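Local coordinates for protein blue-light-activated histidine kinase 2 (Erythrobacter litoralis HTCC2594, PDB 4R38) that senses blue light through a flavin-binding LOV domain, the part present here, and as a histidine kinase transfers phosphate from ATP to protein histidine, at residues L22-T27 with V121-D126; E86-I91 with W102-M107. All coordinates share one frame; numbering follows the deposited sequence.

Both contacts belong to the single five-stranded antiparallel sheet of this LOV domain, a PAS fold with strand order 2-1-5-4-3. Contact 1 (22-27 with 121-126) joins the first strand to the last, 94 residues apart in sequence; contact 2 (86-91 with 102-107) is the hairpin of strands 87-94 and 100-109, nested inside the loop that contact 1 closes. Their centres lie about 10 Å apart, and they meet where strands 100-109 and 119-128 run side by side, with I123 N 2.9 Å from L106 O. Both reach the riboflavin, the light-sensing chromophore, contact 1 at its N5/O4 edge and contact 2 with L105 and M107 against its rings.

Contact 1 (L22-T27 with V121-D126); sequences LPFSLT and VGIQVD. With RBF (riboflavin), chain E.
T27 and G122 face each other as a hydrogen-bonded pair where strands 25-30 and 119-128 run antiparallel, the short axes 4.8 Å apart at an angle of 154°. Their two backbone bonds, T27 N to G122 O and G122 N to T27 O, are each 3.0 Å long. L26 and I123 form the next, non-hydrogen-bonded pair. Near S25 the ladder is looser, and a water bridges S25 N and Q124 O.

The side chains of S25, T27 and Q124 lie on the flavin side of the sheet. S25 OG, anti to its backbone N (chi1 177°), donates to Q124 OE1 at 2.7 Å. At the other end of the same amide, Q124 NE2 donates to T27 OG1 over 3.2 Å, with the hydroxyl in the amide plane and a nearly straight N-H (166°). Gripped at both ends, the amide is held against rotation. NE2 also makes weak 3.4 Å bonds to riboflavin O4 and N5. This is the flavin-facing glutamine of LOV domains, whose response to adduct formation is thought to carry the light signal into the sheet; C61, the adduct-forming cysteine, is not bonded to the flavin here. G122, without a side chain, passes its backbone N 3.8 Å from riboflavin C7M. On the face of L26 and I123, L26 CG also rests 4.0 Å from V121 CG2; F24, from the loop before the strand, brings CD1 to 3.9 Å from I123 CG2.

Helix 43-49 covers S25, T27 and Q124 through F45 and M48, while N42 bonds to the backbone of F24 and L26. Strand 38-41 flanks 25-30 on one side, and strand 100-109 pairs with 119-128 on the other.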
ATOM      1  N   LEU A  22     -14.698   0.008   5.555  1.00 65.45           N
ATOM      2  CA  LEU A  22     -14.463   0.875   6.699  1.00 47.04           C
ATOM      3  C   LEU A  22     -14.268   2.329   6.270  1.00 46.64           C
ATOM      4  O   LEU A  22     -14.065   2.611   5.076  1.00 44.40           O
ATOM      5  CB  LEU A  22     -13.227   0.344   7.426  1.00 48.69           C
ATOM      6  CG  LEU A  22     -13.408  -1.060   8.028  1.00 49.58           C
ATOM      7  CD1 LEU A  22     -12.064  -1.793   8.138  1.00 52.36           C
ATOM      8  CD2 LEU A  22     -14.067  -0.964   9.379  1.00 47.70           C
ATOM      9  N   PRO A  23     -14.304   3.266   7.231  1.00 41.40           N
ATOM     10  CA  PRO A  23     -14.154   4.692   6.899  1.00 42.15           C
ATOM     11  C   PRO A  23     -12.711   5.126   6.667  1.00 51.50           C
ATOM     12  O   PRO A  23     -12.315   6.247   7.025  1.00 52.02           O
ATOM     13  CB  PRO A  23     -14.710   5.386   8.152  1.00 40.23           C
ATOM     14  CG  PRO A  23     -14.389   4.444   9.239  1.00 41.86           C
ATOM     15  CD  PRO A  23     -14.633   3.083   8.662  1.00 41.05           C
ATOM     16  N   PHE A  24     -11.928   4.240   6.065  1.00 37.41           N
ATOM     17  CA  PHE A  24     -10.556   4.539   5.754  1.00 37.80           C
ATOM     18  C   PHE A  24     -10.068   3.494   4.769  1.00 34.77           C
ATOM     19  O   PHE A  24     -10.514   2.343   4.777  1.00 38.34           O
ATOM     20  CB  PHE A  24      -9.684   4.573   7.008  1.00 43.85           C
ATOM     21  CG  PHE A  24      -9.901   3.414   7.939  1.00 41.77           C
ATOM     22  CD1 PHE A  24      -9.244   2.207   7.737  1.00 46.14           C
ATOM     23  CD2 PHE A  24     -10.743   3.537   9.041  1.00 44.95           C
ATOM     24  CE1 PHE A  24      -9.442   1.126   8.613  1.00 45.36           C
ATOM     25  CE2 PHE A  24     -10.946   2.470   9.923  1.00 41.34           C
ATOM     26  CZ  PHE A  24     -10.293   1.265   9.710  1.00 37.76           C
ATOM     27  N   SER A  25      -9.174   3.930   3.901  1.00 36.47           N
ATOM     28  CA  SER A  25      -8.582   3.071   2.865  1.00 37.88           C
ATOM     29  C   SER A  25      -7.770   1.975   3.537  1.00 33.62           C
ATOM     30  O   SER A  25      -6.948   2.237   4.419  1.00 36.09           O
ATOM     31  CB  SER A  25      -7.697   3.914   1.947  1.00 36.11           C
ATOM     32  OG  SER A  25      -7.021   3.117   0.954  1.00 37.27           O
ATOM     33  N   LEU A  26      -8.046   0.734   3.152  1.00 34.47           N
ATOM     34  CA  LEU A  26      -7.341  -0.412   3.694  1.00 38.13           C
ATOM     35  C   LEU A  26      -7.010  -1.377   2.571  1.00 39.66           C
ATOM     36  O   LEU A  26      -7.797  -1.541   1.636  1.00 39.09           O
ATOM     37  CB  LEU A  26      -8.202  -1.089   4.752  1.00 41.72           C
ATOM     38  CG  LEU A  26      -7.546  -2.245   5.531  1.00 42.83           C
ATOM     39  CD1 LEU A  26      -7.947  -2.206   6.996  1.00 51.05           C
ATOM     40  CD2 LEU A  26      -7.905  -3.569   4.895  1.00 48.42           C
ATOM     41  N   THR A  27      -5.827  -1.985   2.675  1.00 38.22           N
ATOM     42  CA  THR A  27      -5.318  -2.919   1.684  1.00 37.18           C
ATOM     43  C   THR A  27      -4.658  -4.085   2.404  1.00 39.63           C
ATOM     44  O   THR A  27      -4.142  -3.931   3.510  1.00 34.72           O
ATOM     45  CB  THR A  27      -4.252  -2.272   0.805  1.00 40.87           C
ATOM     46  OG1 THR A  27      -3.153  -1.848   1.625  1.00 39.48           O
ATOM     47  CG2 THR A  27      -4.815  -1.070   0.033  1.00 46.18           C
ATOM     48  N   VAL A 121      -0.919  -5.787   6.085  1.00 38.50           N
ATOM     49  CA  VAL A 121      -2.048  -4.886   5.985  1.00 36.87           C
ATOM     50  C   VAL A 121      -1.525  -3.475   6.057  1.00 34.10           C
ATOM     51  O   VAL A 121      -0.532  -3.208   6.745  1.00 41.88           O
ATOM     52  CB  VAL A 121      -3.092  -5.115   7.142  1.00 37.08           C
ATOM     53  CG1 VAL A 121      -2.474  -4.888   8.519  1.00 37.82           C
ATOM     54  CG2 VAL A 121      -4.321  -4.217   6.964  1.00 38.07           C
ATOM     55  N   GLY A 122      -2.179  -2.583   5.318  1.00 36.36           N
ATOM     56  CA  GLY A 122      -1.814  -1.176   5.273  1.00 37.29           C
ATOM     57  C   GLY A 122      -3.055  -0.293   5.240  1.00 43.82           C
ATOM     58  O   GLY A 122      -4.082  -0.672   4.666  1.00 39.65           O
ATOM     59  N   ILE A 123      -2.979   0.867   5.887  1.00 40.83           N
ATOM     60  CA  ILE A 123      -3.976   1.903   5.664  1.00 37.10           C
ATOM     61  C   ILE A 123      -3.301   3.087   5.013  1.00 37.08           C
ATOM     62  O   ILE A 123      -2.093   3.312   5.194  1.00 35.98           O
ATOM     63  CB  ILE A 123      -4.699   2.350   6.951  1.00 38.38           C
ATOM     64  CG1 ILE A 123      -3.697   2.911   7.956  1.00 41.35           C
ATOM     65  CG2 ILE A 123      -5.488   1.183   7.509  1.00 42.61           C
ATOM     66  CD1 ILE A 123      -4.364   3.521   9.164  1.00 56.24           C
ATOM     67  N   GLN A 124      -4.081   3.796   4.198  1.00 35.43           N
ATOM     68  CA  GLN A 124      -3.628   4.953   3.473  1.00 36.13           C
ATOM     69  C   GLN A 124      -4.473   6.139   3.863  1.00 36.83           C
ATOM     70  O   GLN A 124      -5.705   6.068   3.842  1.00 39.73           O
ATOM     71  CB  GLN A 124      -3.806   4.754   1.980  1.00 37.31           C
ATOM     72  CG  GLN A 124      -2.968   3.664   1.424  1.00 37.32           C
ATOM     73  CD  GLN A 124      -3.535   2.278   1.588  1.00 45.65           C
ATOM     74  OE1 GLN A 124      -4.721   2.090   1.855  1.00 41.32           O
ATOM     75  NE2 GLN A 124      -2.673   1.278   1.406  1.00 50.45           N
ATOM     76  N   VAL A 125      -3.794   7.228   4.185  1.00 32.13           N
ATOM     77  CA  VAL A 125      -4.448   8.485   4.505  1.00 41.27           C
ATOM     78  C   VAL A 125      -3.980   9.545   3.514  1.00 39.99           C
ATOM     79  O   VAL A 125      -2.787   9.843   3.416  1.00 38.64           O
ATOM     80  CB  VAL A 125      -4.092   8.960   5.920  1.00 42.64           C
ATOM     81  CG1 VAL A 125      -4.814  10.279   6.232  1.00 46.67           C
ATOM     82  CG2 VAL A 125      -4.442   7.900   6.941  1.00 50.82           C
ATOM     83  N   ASP A 126      -4.933  10.097   2.776  1.00 36.24           N
ATOM     84  CA  ASP A 126      -4.690  11.159   1.812  1.00 38.52           C
ATOM     85  C   ASP A 126      -4.360  12.473   2.524  1.00 46.84           C
ATOM     86  O   ASP A 126      -5.232  13.052   3.188  1.00 46.23           O
ATOM     87  CB  ASP A 126      -5.959  11.309   0.972  1.00 42.50           C
ATOM     88  CG  ASP A 126      -5.782  12.192  -0.246  1.00 48.69           C
ATOM     89  OD1 ASP A 126      -4.815  12.989  -0.322  1.00 45.83           O
ATOM     90  OD2 ASP A 126      -6.655  12.084  -1.133  1.00 47.60           O
TER
HETATM   91  N1  RBF E 201       3.072   1.954  -1.773  1.00 32.94           N
HETATM   92  C2  RBF E 201       2.518   3.109  -2.227  1.00 32.43           C
HETATM   93  O2  RBF E 201       3.160   3.845  -2.952  1.00 33.68           O
HETATM   94  N3  RBF E 201       1.244   3.434  -1.853  1.00 36.72           N
HETATM   95  C4  RBF E 201       0.473   2.601  -1.119  1.00 34.70           C
HETATM   96  O4  RBF E 201      -0.694   2.919  -0.795  1.00 33.47           O
HETATM   97  C4A RBF E 201       0.996   1.355  -0.690  1.00 32.00           C
HETATM   98  N5  RBF E 201       0.271   0.445   0.012  1.00 30.60           N
HETATM   99  C5A RBF E 201       0.813  -0.727   0.384  1.00 29.86           C
HETATM  100  C6  RBF E 201       0.085  -1.691   1.136  1.00 31.93           C
HETATM  101  C7  RBF E 201       0.644  -2.913   1.505  1.00 36.78           C
HETATM  102  C7M RBF E 201      -0.251  -3.876   2.326  1.00 35.29           C
HETATM  103  C8  RBF E 201       1.964  -3.194   1.155  1.00 33.17           C
HETATM  104  C8M RBF E 201       2.692  -4.488   1.523  1.00 38.39           C
HETATM  105  C9  RBF E 201       2.687  -2.276   0.445  1.00 33.20           C
HETATM  106  C9A RBF E 201       2.148  -1.019   0.042  1.00 33.32           C
HETATM  107  N10 RBF E 201       2.910  -0.138  -0.706  1.00 31.29           N
HETATM  108  C10 RBF E 201       2.347   1.074  -1.080  1.00 30.46           C
HETATM  109  C1' RBF E 201       4.323  -0.358  -1.021  1.00 32.03           C
HETATM  110  C2' RBF E 201       4.648  -1.016  -2.357  1.00 29.30           C
HETATM  111  O2' RBF E 201       3.710  -1.985  -2.593  1.00 33.78           O
HETATM  112  C3' RBF E 201       6.046  -1.622  -2.284  1.00 33.86           C
HETATM  113  O3' RBF E 201       6.069  -2.648  -1.331  1.00 34.84           O
HETATM  114  C4' RBF E 201       7.095  -0.586  -1.888  1.00 33.84           C
HETATM  115  O4' RBF E 201       7.145   0.467  -2.816  1.00 33.45           O
HETATM  116  C5' RBF E 201       8.474  -1.226  -1.786  1.00 33.89           C
HETATM  117  O5' RBF E 201       8.830  -1.818  -3.023  1.00 35.28           O
HETATM  118  O   HOH W   1      -8.199   6.532   4.279  1.00 43.06           O

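Contact 2 (E86-I91 with W102-M107); sequences EVEETI and WNHLLM. With RBF (riboflavin), chain E.
V87, E89 and I91 pair with M107, L105 and N103 through six backbone hydrogen bonds, among them L105 N to E89 O at 2.8 Å, in a regular antiparallel ladder whose axes approach to 4.6 Å at 168°.

The main polar side-chain link lies on the face of E88, T90, H104 and L106. H104 NE2 donates to E88 OE2 at 2.6 Å, meeting its anti lone pair close to the imidazole plane, with carboxylate and ring turned 69° apart. An extended E88 chain, its CG anti to the backbone N (chi1 177°), carries the carboxylate there, also beside L106 CD2. The strands form the hairpin of 87-94 and 100-109 in the PAS sheet, whose other face looks onto the riboflavin. There N103 ND2 donates weakly to flavin O4 at 3.1 Å and also bonds to N93 OD1, while E89 turns to a salt bridge with R76.

Apolar side chains pack on the flavin ring system. L105 CD1 lies 3.4 Å from riboflavin N5, and its CD2 approaches C4A and C10. M107 SD sits 3.4 Å from riboflavin C8, and M107 CE packs 3.5 Å from V87 CG1, the two side chains running side by side; V87 touches L77 and A80 of helix 71-82, and M107 touches I81. Nearer the hairpin turn T90 CG2 crosses to W102 CE3 at 3.8 Å; the indole also stacks edge-to-face with Y92.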
ATOM      1  N   GLU A  86       6.579  -3.396  11.210  1.00 38.92           N
ATOM      2  CA  GLU A  86       5.652  -2.299  11.000  1.00 39.28           C
ATOM      3  C   GLU A  86       6.432  -1.116  10.445  1.00 39.01           C
ATOM      4  O   GLU A  86       7.604  -0.938  10.769  1.00 43.57           O
ATOM      5  CB  GLU A  86       4.994  -1.875  12.332  1.00 42.53           C
ATOM      6  CG  GLU A  86       4.195  -2.927  13.044  1.00 56.35           C
ATOM      7  CD  GLU A  86       3.572  -2.375  14.326  1.00 67.05           C
ATOM      8  OE1 GLU A  86       4.032  -1.302  14.786  1.00 71.19           O
ATOM      9  OE2 GLU A  86       2.624  -2.995  14.859  1.00 75.53           O
ATOM     10  N   VAL A  87       5.785  -0.300   9.621  1.00 36.25           N
ATOM     11  CA  VAL A  87       6.410   0.895   9.114  1.00 38.60           C
ATOM     12  C   VAL A  87       5.374   1.969   8.798  1.00 36.79           C
ATOM     13  O   VAL A  87       4.231   1.673   8.466  1.00 39.07           O
ATOM     14  CB  VAL A  87       7.215   0.568   7.815  1.00 40.47           C
ATOM     15  CG1 VAL A  87       6.276   0.145   6.696  1.00 42.64           C
ATOM     16  CG2 VAL A  87       8.088   1.729   7.391  1.00 43.87           C
ATOM     17  N   GLU A  88       5.807   3.217   8.905  1.00 38.97           N
ATOM     18  CA  GLU A  88       4.983   4.365   8.591  1.00 44.02           C
ATOM     19  C   GLU A  88       5.835   5.322   7.736  1.00 42.08           C
ATOM     20  O   GLU A  88       6.967   5.616   8.093  1.00 42.84           O
ATOM     21  CB  GLU A  88       4.527   4.977   9.922  1.00 44.94           C
ATOM     22  CG  GLU A  88       3.716   6.235   9.842  1.00 52.10           C
ATOM     23  CD  GLU A  88       3.042   6.543  11.184  1.00 56.73           C
ATOM     24  OE1 GLU A  88       3.527   6.057  12.229  1.00 63.74           O
ATOM     25  OE2 GLU A  88       2.025   7.259  11.190  1.00 57.17           O
ATOM     26  N   GLU A  89       5.304   5.757   6.588  1.00 43.22           N
ATOM     27  CA  GLU A  89       5.988   6.657   5.654  1.00 46.79           C
ATOM     28  C   GLU A  89       4.960   7.519   4.930  1.00 43.56           C
ATOM     29  O   GLU A  89       3.875   7.046   4.597  1.00 42.61           O
ATOM     30  CB  GLU A  89       6.757   5.881   4.568  1.00 55.37           C
ATOM     31  CG  GLU A  89       7.973   5.105   5.030  1.00 56.14           C
ATOM     32  CD  GLU A  89       9.119   6.000   5.459  1.00 59.05           C
ATOM     33  OE1 GLU A  89       9.251   7.124   4.913  1.00 49.45           O
ATOM     34  OE2 GLU A  89       9.887   5.569   6.349  1.00 66.42           O
ATOM     35  N   THR A  90       5.318   8.774   4.658  1.00 38.55           N
ATOM     36  CA  THR A  90       4.532   9.616   3.765  1.00 38.08           C
ATOM     37  C   THR A  90       5.190   9.629   2.383  1.00 43.26           C
ATOM     38  O   THR A  90       6.323  10.067   2.240  1.00 43.41           O
ATOM     39  CB  THR A  90       4.414  11.029   4.323  1.00 43.21           C
ATOM     40  OG1 THR A  90       3.842  10.957   5.638  1.00 43.04           O
ATOM     41  CG2 THR A  90       3.532  11.897   3.432  1.00 52.20           C
ATOM     42  N   ILE A  91       4.461   9.152   1.377  1.00 38.88           N
ATOM     43  CA  ILE A  91       5.030   8.875   0.057  1.00 35.41           C
ATOM     44  C   ILE A  91       4.169   9.544  -1.031  1.00 39.77           C
ATOM     45  O   ILE A  91       2.947   9.633  -0.911  1.00 40.29           O
ATOM     46  CB  ILE A  91       5.130   7.346  -0.150  1.00 36.82           C
ATOM     47  CG1 ILE A  91       5.996   6.999  -1.353  1.00 41.72           C
ATOM     48  CG2 ILE A  91       3.721   6.713  -0.221  1.00 40.08           C
ATOM     49  CD1 ILE A  91       6.311   5.510  -1.466  1.00 43.21           C
ATOM     50  N   TRP A 102      -0.024  13.266  -1.507  1.00 41.71           N
ATOM     51  CA  TRP A 102       0.758  12.675  -0.435  1.00 43.95           C
ATOM     52  C   TRP A 102      -0.062  11.592   0.285  1.00 42.61           C
ATOM     53  O   TRP A 102      -1.203  11.803   0.698  1.00 41.01           O
ATOM     54  CB  TRP A 102       1.258  13.751   0.538  1.00 45.36           C
ATOM     55  CG  TRP A 102       2.337  14.628  -0.058  1.00 51.17           C
ATOM     56  CD1 TRP A 102       2.205  15.922  -0.492  1.00 59.51           C
ATOM     57  CD2 TRP A 102       3.705  14.264  -0.309  1.00 44.30           C
ATOM     58  NE1 TRP A 102       3.402  16.385  -0.983  1.00 54.03           N
ATOM     59  CE2 TRP A 102       4.341  15.390  -0.878  1.00 53.54           C
ATOM     60  CE3 TRP A 102       4.455  13.104  -0.088  1.00 44.85           C
ATOM     61  CZ2 TRP A 102       5.688  15.382  -1.241  1.00 51.11           C
ATOM     62  CZ3 TRP A 102       5.795  13.098  -0.450  1.00 52.63           C
ATOM     63  CH2 TRP A 102       6.398  14.230  -1.014  1.00 49.14           C
ATOM     64  N   ASN A 103       0.522  10.407   0.384  1.00 39.32           N
ATOM     65  CA  ASN A 103      -0.141   9.266   0.978  1.00 40.70           C
ATOM     66  C   ASN A 103       0.625   8.919   2.234  1.00 41.27           C
ATOM     67  O   ASN A 103       1.802   8.568   2.175  1.00 39.61           O
ATOM     68  CB  ASN A 103      -0.109   8.105  -0.018  1.00 35.95           C
ATOM     69  CG  ASN A 103      -0.832   6.852   0.480  1.00 37.63           C
ATOM     70  OD1 ASN A 103      -1.184   6.696   1.676  1.00 38.28           O
ATOM     71  ND2 ASN A 103      -1.076   5.947  -0.439  1.00 38.63           N
ATOM     72  N   HIS A 104      -0.033   9.069   3.382  1.00 34.94           N
ATOM     73  CA  HIS A 104       0.545   8.657   4.649  1.00 36.55           C
ATOM     74  C   HIS A 104       0.150   7.213   4.839  1.00 37.97           C
ATOM     75  O   HIS A 104      -0.992   6.899   5.147  1.00 37.13           O
ATOM     76  CB  HIS A 104       0.015   9.521   5.794  1.00 40.05           C
ATOM     77  CG  HIS A 104       0.705   9.284   7.102  1.00 45.23           C
ATOM     78  ND1 HIS A 104       1.241  10.302   7.858  1.00 57.11           N
ATOM     79  CD2 HIS A 104       0.921   8.142   7.797  1.00 56.72           C
ATOM     80  CE1 HIS A 104       1.785   9.796   8.952  1.00 60.92           C
ATOM     81  NE2 HIS A 104       1.602   8.488   8.940  1.00 55.73           N
ATOM     82  N   LEU A 105       1.119   6.336   4.638  1.00 36.27           N
ATOM     83  CA  LEU A 105       0.905   4.908   4.666  1.00 35.58           C
ATOM     84  C   LEU A 105       1.388   4.349   6.004  1.00 42.09           C
ATOM     85  O   LEU A 105       2.476   4.685   6.472  1.00 44.12           O
ATOM     86  CB  LEU A 105       1.693   4.281   3.504  1.00 37.96           C
ATOM     87  CG  LEU A 105       1.729   2.768   3.328  1.00 37.69           C
ATOM     88  CD1 LEU A 105       0.378   2.161   2.973  1.00 47.66           C
ATOM     89  CD2 LEU A 105       2.756   2.429   2.234  1.00 42.42           C
ATOM     90  N   LEU A 106       0.561   3.529   6.630  1.00 36.96           N
ATOM     91  CA  LEU A 106       0.943   2.773   7.814  1.00 32.26           C
ATOM     92  C   LEU A 106       0.689   1.326   7.502  1.00 40.02           C
ATOM     93  O   LEU A 106      -0.436   0.953   7.191  1.00 42.20           O
ATOM     94  CB  LEU A 106       0.099   3.142   9.038  1.00 40.74           C
ATOM     95  CG  LEU A 106       0.224   4.568   9.512  1.00 46.63           C
ATOM     96  CD1 LEU A 106      -0.774   5.437   8.779  1.00 58.49           C
ATOM     97  CD2 LEU A 106      -0.035   4.606  11.008  1.00 48.01           C
ATOM     98  N   MET A 107       1.704   0.489   7.617  1.00 39.61           N
ATOM     99  CA  MET A 107       1.478  -0.907   7.329  1.00 36.70           C
ATOM    100  C   MET A 107       2.350  -1.801   8.177  1.00 34.78           C
ATOM    101  O   MET A 107       3.234  -1.349   8.897  1.00 38.80           O
ATOM    102  CB  MET A 107       1.704  -1.164   5.833  1.00 42.29           C
ATOM    103  CG  MET A 107       3.135  -1.063   5.447  1.00 38.38           C
ATOM    104  SD  MET A 107       3.488  -1.506   3.742  1.00 46.91           S
ATOM    105  CE  MET A 107       5.278  -1.515   3.722  1.00 49.64           C
TER
HETATM  106  N1  RBF E 201       3.072   1.954  -1.773  1.00 32.94           N
HETATM  107  C2  RBF E 201       2.518   3.109  -2.227  1.00 32.43           C
HETATM  108  O2  RBF E 201       3.160   3.845  -2.952  1.00 33.68           O
HETATM  109  N3  RBF E 201       1.244   3.434  -1.853  1.00 36.72           N
HETATM  110  C4  RBF E 201       0.473   2.601  -1.119  1.00 34.70           C
HETATM  111  O4  RBF E 201      -0.694   2.919  -0.795  1.00 33.47           O
HETATM  112  C4A RBF E 201       0.996   1.355  -0.690  1.00 32.00           C
HETATM  113  N5  RBF E 201       0.271   0.445   0.012  1.00 30.60           N
HETATM  114  C5A RBF E 201       0.813  -0.727   0.384  1.00 29.86           C
HETATM  115  C6  RBF E 201       0.085  -1.691   1.136  1.00 31.93           C
HETATM  116  C7  RBF E 201       0.644  -2.913   1.505  1.00 36.78           C
HETATM  117  C7M RBF E 201      -0.251  -3.876   2.326  1.00 35.29           C
HETATM  118  C8  RBF E 201       1.964  -3.194   1.155  1.00 33.17           C
HETATM  119  C8M RBF E 201       2.692  -4.488   1.523  1.00 38.39           C
HETATM  120  C9  RBF E 201       2.687  -2.276   0.445  1.00 33.20           C
HETATM  121  C9A RBF E 201       2.148  -1.019   0.042  1.00 33.32           C
HETATM  122  N10 RBF E 201       2.910  -0.138  -0.706  1.00 31.29           N
HETATM  123  C10 RBF E 201       2.347   1.074  -1.080  1.00 30.46           C
HETATM  124  C1' RBF E 201       4.323  -0.358  -1.021  1.00 32.03           C
HETATM  125  C2' RBF E 201       4.648  -1.016  -2.357  1.00 29.30           C
HETATM  126  O2' RBF E 201       3.710  -1.985  -2.593  1.00 33.78           O
HETATM  127  C3' RBF E 201       6.046  -1.622  -2.284  1.00 33.86           C
HETATM  128  O3' RBF E 201       6.069  -2.648  -1.331  1.00 34.84           O
HETATM  129  C4' RBF E 201       7.095  -0.586  -1.888  1.00 33.84           C
HETATM  130  O4' RBF E 201       7.145   0.467  -2.816  1.00 33.45           O
HETATM  131  C5' RBF E 201       8.474  -1.226  -1.786  1.00 33.89           C
HETATM  132  O5' RBF E 201       8.830  -1.818  -3.023  1.00 35.28           O